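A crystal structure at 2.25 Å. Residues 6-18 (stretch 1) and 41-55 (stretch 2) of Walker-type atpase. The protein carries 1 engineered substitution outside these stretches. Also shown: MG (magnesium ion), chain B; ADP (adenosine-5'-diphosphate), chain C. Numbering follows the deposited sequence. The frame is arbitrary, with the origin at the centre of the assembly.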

# COMPACT_ATOMS: atom_id res chain seq x y z
N ARG A 6 12.95 -6.87 9.10
CA ARG A 6 11.68 -7.37 9.67
C ARG A 6 10.60 -6.28 9.66
O ARG A 6 10.92 -5.09 9.69
N PRO A 7 9.30 -6.68 9.58
CA PRO A 7 8.21 -5.70 9.56
C PRO A 7 8.17 -4.78 10.78
O PRO A 7 8.36 -5.22 11.91
N LYS A 8 7.93 -3.50 10.54
CA LYS A 8 7.81 -2.53 11.62
C LYS A 8 6.36 -2.42 12.09
O LYS A 8 5.45 -2.24 11.28
N THR A 9 6.16 -2.54 13.40
CA THR A 9 4.82 -2.72 13.96
C THR A 9 4.44 -1.71 15.05
O THR A 9 3.29 -1.65 15.47
N ARG A 10 5.42 -0.93 15.52
CA ARG A 10 5.20 0.03 16.61
C ARG A 10 5.60 1.44 16.20
O ARG A 10 6.47 1.61 15.34
N ARG A 11 4.97 2.42 16.84
CA ARG A 11 5.23 3.84 16.63
C ARG A 11 6.70 4.23 16.85
O ARG A 11 7.27 4.96 16.04
N GLU A 12 7.32 3.74 17.93
CA GLU A 12 8.72 4.08 18.26
C GLU A 12 9.72 3.49 17.24
O GLU A 12 10.90 3.84 17.25
N ASP A 13 9.23 2.62 16.37
CA ASP A 13 10.04 1.99 15.31
C ASP A 13 9.91 2.65 13.93
O ASP A 13 10.56 2.25 12.97
N ILE A 14 9.07 3.68 13.85
CA ILE A 14 8.76 4.38 12.61
C ILE A 14 9.45 5.75 12.64
O ILE A 14 9.20 6.54 13.56
N PHE A 15 10.31 6.02 11.66
CA PHE A 15 10.91 7.35 11.49
C PHE A 15 9.86 8.35 11.02
O PHE A 15 9.10 8.06 10.09
N ASP A 16 9.85 9.52 11.65
CA ASP A 16 8.84 10.58 11.47
C ASP A 16 7.39 10.13 11.32
O ASP A 16 6.85 9.47 12.21
N ARG A 17 6.78 10.51 10.19
CA ARG A 17 5.36 10.24 9.90
C ARG A 17 4.38 10.80 10.94
O ARG A 17 3.26 10.29 11.10
N GLU A 18 4.79 11.85 11.63
CA GLU A 18 3.98 12.44 12.69
C GLU A 18 2.80 13.27 12.15
O GLU A 18 1.72 13.29 12.75
N ARG A 41 5.81 0.89 -1.32
CA ARG A 41 7.05 0.97 -0.51
C ARG A 41 7.25 2.30 0.19
O ARG A 41 8.29 2.52 0.81
N VAL A 42 6.27 3.19 0.06
CA VAL A 42 6.34 4.51 0.67
C VAL A 42 6.19 4.47 2.20
O VAL A 42 6.58 5.40 2.89
N GLY A 43 5.59 3.39 2.71
CA GLY A 43 5.44 3.19 4.14
C GLY A 43 4.02 3.11 4.71
O GLY A 43 3.84 3.34 5.91
N LYS A 44 3.03 2.78 3.87
CA LYS A 44 1.61 2.68 4.31
C LYS A 44 1.32 1.56 5.29
O LYS A 44 0.68 1.78 6.33
N SER A 45 1.75 0.33 4.98
CA SER A 45 1.55 -0.78 5.92
C SER A 45 2.19 -0.52 7.28
O SER A 45 1.58 -0.77 8.33
N SER A 46 3.41 -0.01 7.24
CA SER A 46 4.18 0.28 8.45
C SER A 46 3.49 1.31 9.33
O SER A 46 3.36 1.09 10.53
N LEU A 47 3.04 2.42 8.73
CA LEU A 47 2.29 3.46 9.42
C LEU A 47 1.00 2.88 10.01
O LEU A 47 0.67 3.13 11.16
N LEU A 48 0.29 2.08 9.22
CA LEU A 48 -0.95 1.44 9.65
C LEU A 48 -0.77 0.46 10.82
O LEU A 48 -1.55 0.50 11.77
N ARG A 49 0.26 -0.40 10.76
CA ARG A 49 0.55 -1.31 11.88
C ARG A 49 0.89 -0.58 13.19
O ARG A 49 0.43 -0.98 14.26
N ALA A 50 1.71 0.47 13.09
CA ALA A 50 2.04 1.33 14.23
C ALA A 50 0.79 2.02 14.82
O ALA A 50 0.62 2.07 16.02
N PHE A 51 -0.08 2.50 13.94
CA PHE A 51 -1.35 3.14 14.31
C PHE A 51 -2.28 2.16 15.05
O PHE A 51 -2.87 2.52 16.07
N LEU A 52 -2.39 0.94 14.54
CA LEU A 52 -3.24 -0.08 15.18
C LEU A 52 -2.60 -0.67 16.44
O LEU A 52 -3.31 -1.23 17.27
N ASN A 53 -1.28 -0.53 16.59
CA ASN A 53 -0.57 -1.00 17.78
C ASN A 53 -1.15 -0.37 19.05
O ASN A 53 -1.20 -1.00 20.10
N GLU A 54 -1.59 0.88 18.93
CA GLU A 54 -2.12 1.63 20.07
C GLU A 54 -3.64 1.69 20.10
O GLU A 54 -4.23 2.03 21.13
N ARG A 55 -4.27 1.34 18.98
CA ARG A 55 -5.71 1.46 18.80
C ARG A 55 -6.32 0.12 18.40
O ARG A 55 -5.84 -0.50 17.44

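Stretch 1, mostly loop with a short 3-10 segment at 11-13, lies against the helix that begins at K44 in stretch 2, and together they bury 640 Å². R17 and R49, two arginines that point toward the opposing stretch, cover the most surface; A50 sits where the backbones come close, its CA 4.2 Å from the CA of R10.

R17, at an N-cap position with positive phi, has chi1 and chi2 both m and chi3 t. Its guanidinium reaches the turn before the helix, where R17 NH2 donates to V42 O at 2.7 Å; the oxygen lies near the guanidinium plane, at its edge, as a good acceptor should. R17 NH2 also lies 3.8 Å from V42 CG2, with V42 in rotamer p. Nearer the backbone, R17 CB packs on L47 CD1 at 3.8 Å; L47 (chi1 t, chi2 p) starts sideways, but its end comes nearer stretch 1. Water 2 ties the same arginine to the turn and the nucleotide: it accepts from R17 NE (3.1 Å) and from ADP N6 (3.3 Å) and donates to G43 O (2.8 Å). G43 leaves room here, since a CB would fall 2.7 Å from ADP N7.

R49 (m, t, m for chi1 to chi3) uses its guanidinium to hold the start of stretch 1. R49 NE donates to K8 O at 2.9 Å with a nearly straight geometry, while the bond from R49 NH2 to the same K8 O, at 3.5 Å, is weak. P7 CB covers one face of the guanidinium, 3.9 Å from R49 NH2, and T9 CG2 (chi1 p) approaches R49 CD to 4.0 Å. Water 1 extends the junction, accepting from K8 N (2.7 Å) and, weakly, from R49 NH2 (2.8 Å), and donating to S46 OG (2.9 Å); it also lies 3.0 Å from ADP O3'.

The small side chain of A50 lets the loop come close. A50 CB lies 3.6 Å from both R10 C and R11 N, and 4.0 Å from I14 CG1; A50 CA makes a CA-H...O contact with T9 O at 3.5 Å. I14 (m, m) points toward the helix, and its CD1 also meets S46 CB at 3.7 Å. R11 (chi1 t) has its CA-to-CB bond sideways; its CB lies 3.4 Å from E54 OE2 and its NH1 4.2 Å from L47 CD1. Farther along stretch 2, N53 (chi1 t) points in, with its CB 3.4 Å from T9 O and its ND2 3.6 Å from R10 CG.

ADP bridges both stretches. F15 N donates to ADP N1 and ADP N6 donates to F15 O, both at 2.9 Å and both through the F15 backbone. From the helix start, S46 OG (chi1 m) donates to ADP O1A at 2.7 Å and K44 NZ to ADP O1B at 2.9 Å. Magnesium is bound by S45 OG at 2.3 Å, ADP O2B at 2.2 Å and four waters.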

# COMPACT_ATOMS: atom_id res chain seq x y z
CB ARG A 6 11.90 -7.90 11.09
CG ARG A 6 13.01 -8.95 11.21
CD ARG A 6 13.13 -9.53 12.62
NE ARG A 6 13.41 -8.51 13.64
CZ ARG A 6 14.59 -8.35 14.25
NH1 ARG A 6 15.62 -9.13 13.97
NH2 ARG A 6 14.72 -7.39 15.16
CB PRO A 7 6.95 -6.57 9.51
CG PRO A 7 7.40 -7.87 8.96
CD PRO A 7 8.78 -8.06 9.51
CB LYS A 8 8.39 -1.18 11.19
CG LYS A 8 9.88 -1.30 10.85
CD LYS A 8 10.53 -0.01 10.46
CE LYS A 8 11.97 -0.25 9.96
NZ LYS A 8 12.87 -0.99 10.91
CB THR A 9 4.64 -4.16 14.55
OG1 THR A 9 5.54 -4.33 15.65
CG2 THR A 9 4.93 -5.24 13.51
CB ARG A 10 6.01 -0.36 17.86
CG ARG A 10 5.87 -1.81 18.33
CD ARG A 10 6.51 -2.03 19.69
NE ARG A 10 7.96 -1.80 19.70
CZ ARG A 10 8.58 -0.82 20.37
NH1 ARG A 10 7.89 0.06 21.09
NH2 ARG A 10 9.91 -0.72 20.32
CB ARG A 11 4.30 4.68 17.53
CG ARG A 11 4.55 6.19 17.50
CD ARG A 11 3.48 6.93 16.68
NE ARG A 11 4.06 7.94 15.79
CZ ARG A 11 4.20 7.79 14.47
NH1 ARG A 11 3.80 6.67 13.87
NH2 ARG A 11 4.75 8.75 13.75
CB GLU A 12 9.10 3.70 19.71
CG GLU A 12 8.40 4.56 20.81
CD GLU A 12 9.20 4.72 22.13
OE1 GLU A 12 10.43 4.44 22.19
OE2 GLU A 12 8.59 5.16 23.14
CB ASP A 13 9.71 0.49 15.24
CG ASP A 13 9.83 -0.20 16.59
OD1 ASP A 13 10.56 0.33 17.47
OD2 ASP A 13 9.19 -1.25 16.80
CB ILE A 14 7.19 4.54 12.43
CG1 ILE A 14 6.54 3.19 12.06
CG2 ILE A 14 6.82 5.63 11.41
CD1 ILE A 14 7.18 2.50 10.87
CB PHE A 15 12.10 7.32 10.52
CG PHE A 15 12.92 8.59 10.51
CD1 PHE A 15 13.93 8.79 11.46
CD2 PHE A 15 12.69 9.59 9.56
CE1 PHE A 15 14.69 9.96 11.46
CE2 PHE A 15 13.46 10.76 9.54
CZ PHE A 15 14.46 10.95 10.51
CB ASP A 16 9.22 11.55 10.35
CG ASP A 16 9.01 13.03 10.77
OD1 ASP A 16 7.96 13.34 11.40
OD2 ASP A 16 9.92 13.86 10.49
CB ARG A 17 5.10 8.75 9.63
CG ARG A 17 5.82 8.16 8.40
CD ARG A 17 5.51 8.90 7.10
NE ARG A 17 5.98 8.18 5.91
CZ ARG A 17 6.22 8.75 4.73
NH1 ARG A 17 6.06 10.06 4.58
NH2 ARG A 17 6.63 8.02 3.69
CB GLU A 18 4.85 13.25 13.66
CG GLU A 18 5.59 12.34 14.65
CD GLU A 18 7.02 12.76 14.89
OE1 GLU A 18 7.24 13.95 15.21
OE2 GLU A 18 7.93 11.90 14.75
CB ARG A 41 8.31 0.62 -1.31
CG ARG A 41 8.42 -0.82 -1.72
CD ARG A 41 9.24 -0.95 -2.98
NE ARG A 41 9.12 -2.31 -3.51
CZ ARG A 41 8.60 -2.63 -4.69
NH1 ARG A 41 8.16 -1.68 -5.54
NH2 ARG A 41 8.54 -3.90 -5.04
CB VAL A 42 5.30 5.48 0.03
CG1 VAL A 42 3.86 5.24 0.60
CG2 VAL A 42 5.75 6.91 0.16
CB LYS A 44 0.64 2.55 3.11
CG LYS A 44 0.75 3.62 2.01
CD LYS A 44 -0.27 3.38 0.89
CE LYS A 44 0.06 2.16 0.02
NZ LYS A 44 1.46 2.21 -0.62
CB SER A 45 2.07 -2.10 5.36
OG SER A 45 1.21 -2.57 4.34
CB SER A 46 5.58 0.76 8.08
OG SER A 46 6.20 -0.20 7.24
CB LEU A 47 1.98 4.63 8.48
CG LEU A 47 1.16 5.79 9.05
CD1 LEU A 47 1.98 6.60 10.10
CD2 LEU A 47 0.64 6.69 7.94
CB LEU A 48 -1.67 0.76 8.47
CG LEU A 48 -3.07 0.21 8.75
CD1 LEU A 48 -4.02 1.28 9.35
CD2 LEU A 48 -3.66 -0.41 7.49
CB ARG A 49 1.69 -2.28 11.54
CG ARG A 49 1.28 -3.44 10.62
CD ARG A 49 2.36 -4.52 10.55
NE ARG A 49 3.56 -4.01 9.89
CZ ARG A 49 3.80 -4.08 8.59
NH1 ARG A 49 2.93 -4.66 7.76
NH2 ARG A 49 4.92 -3.56 8.10
CB ALA A 50 3.06 2.38 13.81
CB PHE A 51 -2.04 3.63 13.03
CG PHE A 51 -3.20 4.56 13.26
CD1 PHE A 51 -2.98 5.91 13.54
CD2 PHE A 51 -4.52 4.10 13.14
CE1 PHE A 51 -4.04 6.77 13.70
CE2 PHE A 51 -5.59 4.96 13.31
CZ PHE A 51 -5.35 6.30 13.60
CB LEU A 52 -3.61 -1.21 14.21
CG LEU A 52 -4.47 -0.82 13.00
CD1 LEU A 52 -4.50 -1.96 11.97
CD2 LEU A 52 -5.87 -0.44 13.44
CB ASN A 53 0.94 -0.73 17.68
CG ASN A 53 1.75 -1.42 18.77
OD1 ASN A 53 1.61 -2.63 19.01
ND2 ASN A 53 2.64 -0.66 19.43
CB GLU A 54 -1.52 3.05 20.09
CG GLU A 54 -0.08 3.08 20.61
CD GLU A 54 0.63 4.40 20.35
OE1 GLU A 54 0.26 5.42 20.97
OE2 GLU A 54 1.56 4.42 19.51
CB ARG A 55 -6.02 2.50 17.71
CG ARG A 55 -5.66 3.94 18.09
CD ARG A 55 -5.46 4.77 16.85
NE ARG A 55 -4.71 6.00 17.10
CZ ARG A 55 -3.37 6.08 17.16
NH1 ARG A 55 -2.61 5.01 17.03
NH2 ARG A 55 -2.80 7.27 17.37
MG MG B . 1.64 -2.34 2.09
PB ADP C . 3.80 0.14 1.53
O1B ADP C . 3.53 1.62 1.38
O2B ADP C . 2.79 -0.53 2.44
O3B ADP C . 4.02 -0.62 0.25
PA ADP C . 5.68 -0.60 3.69
O1A ADP C . 4.96 -0.01 4.88
O2A ADP C . 5.76 -2.09 3.52
O3A ADP C . 5.22 0.10 2.29
O5' ADP C . 7.17 0.01 3.77
C5' ADP C . 8.28 -0.52 3.04
C4' ADP C . 9.43 -0.76 4.02
O4' ADP C . 10.11 0.48 4.31
C3' ADP C . 9.02 -1.29 5.39
O3' ADP C . 9.06 -2.71 5.46
C2' ADP C . 10.09 -0.76 6.30
O2' ADP C . 11.26 -1.50 5.98
C1' ADP C . 10.40 0.58 5.71
N9 ADP C . 9.68 1.76 6.24
C8 ADP C . 8.58 2.31 5.69
N7 ADP C . 8.20 3.43 6.35
C5 ADP C . 9.08 3.61 7.36
C6 ADP C . 9.27 4.59 8.45
N6 ADP C . 8.42 5.64 8.59
N1 ADP C . 10.32 4.41 9.29
C2 ADP C . 11.15 3.37 9.16
N3 ADP C . 11.06 2.45 8.19
C4 ADP C . 10.06 2.51 7.28
O HOH W 1 7.52 -2.60 8.03
O HOH W 2 5.82 5.20 6.67
O HOH W 3 -0.12 -1.15 1.76
O HOH W 4 0.75 -4.23 1.90
O HOH W 5 3.43 -3.41 2.51
O HOH W 6 2.19 -2.64 -0.04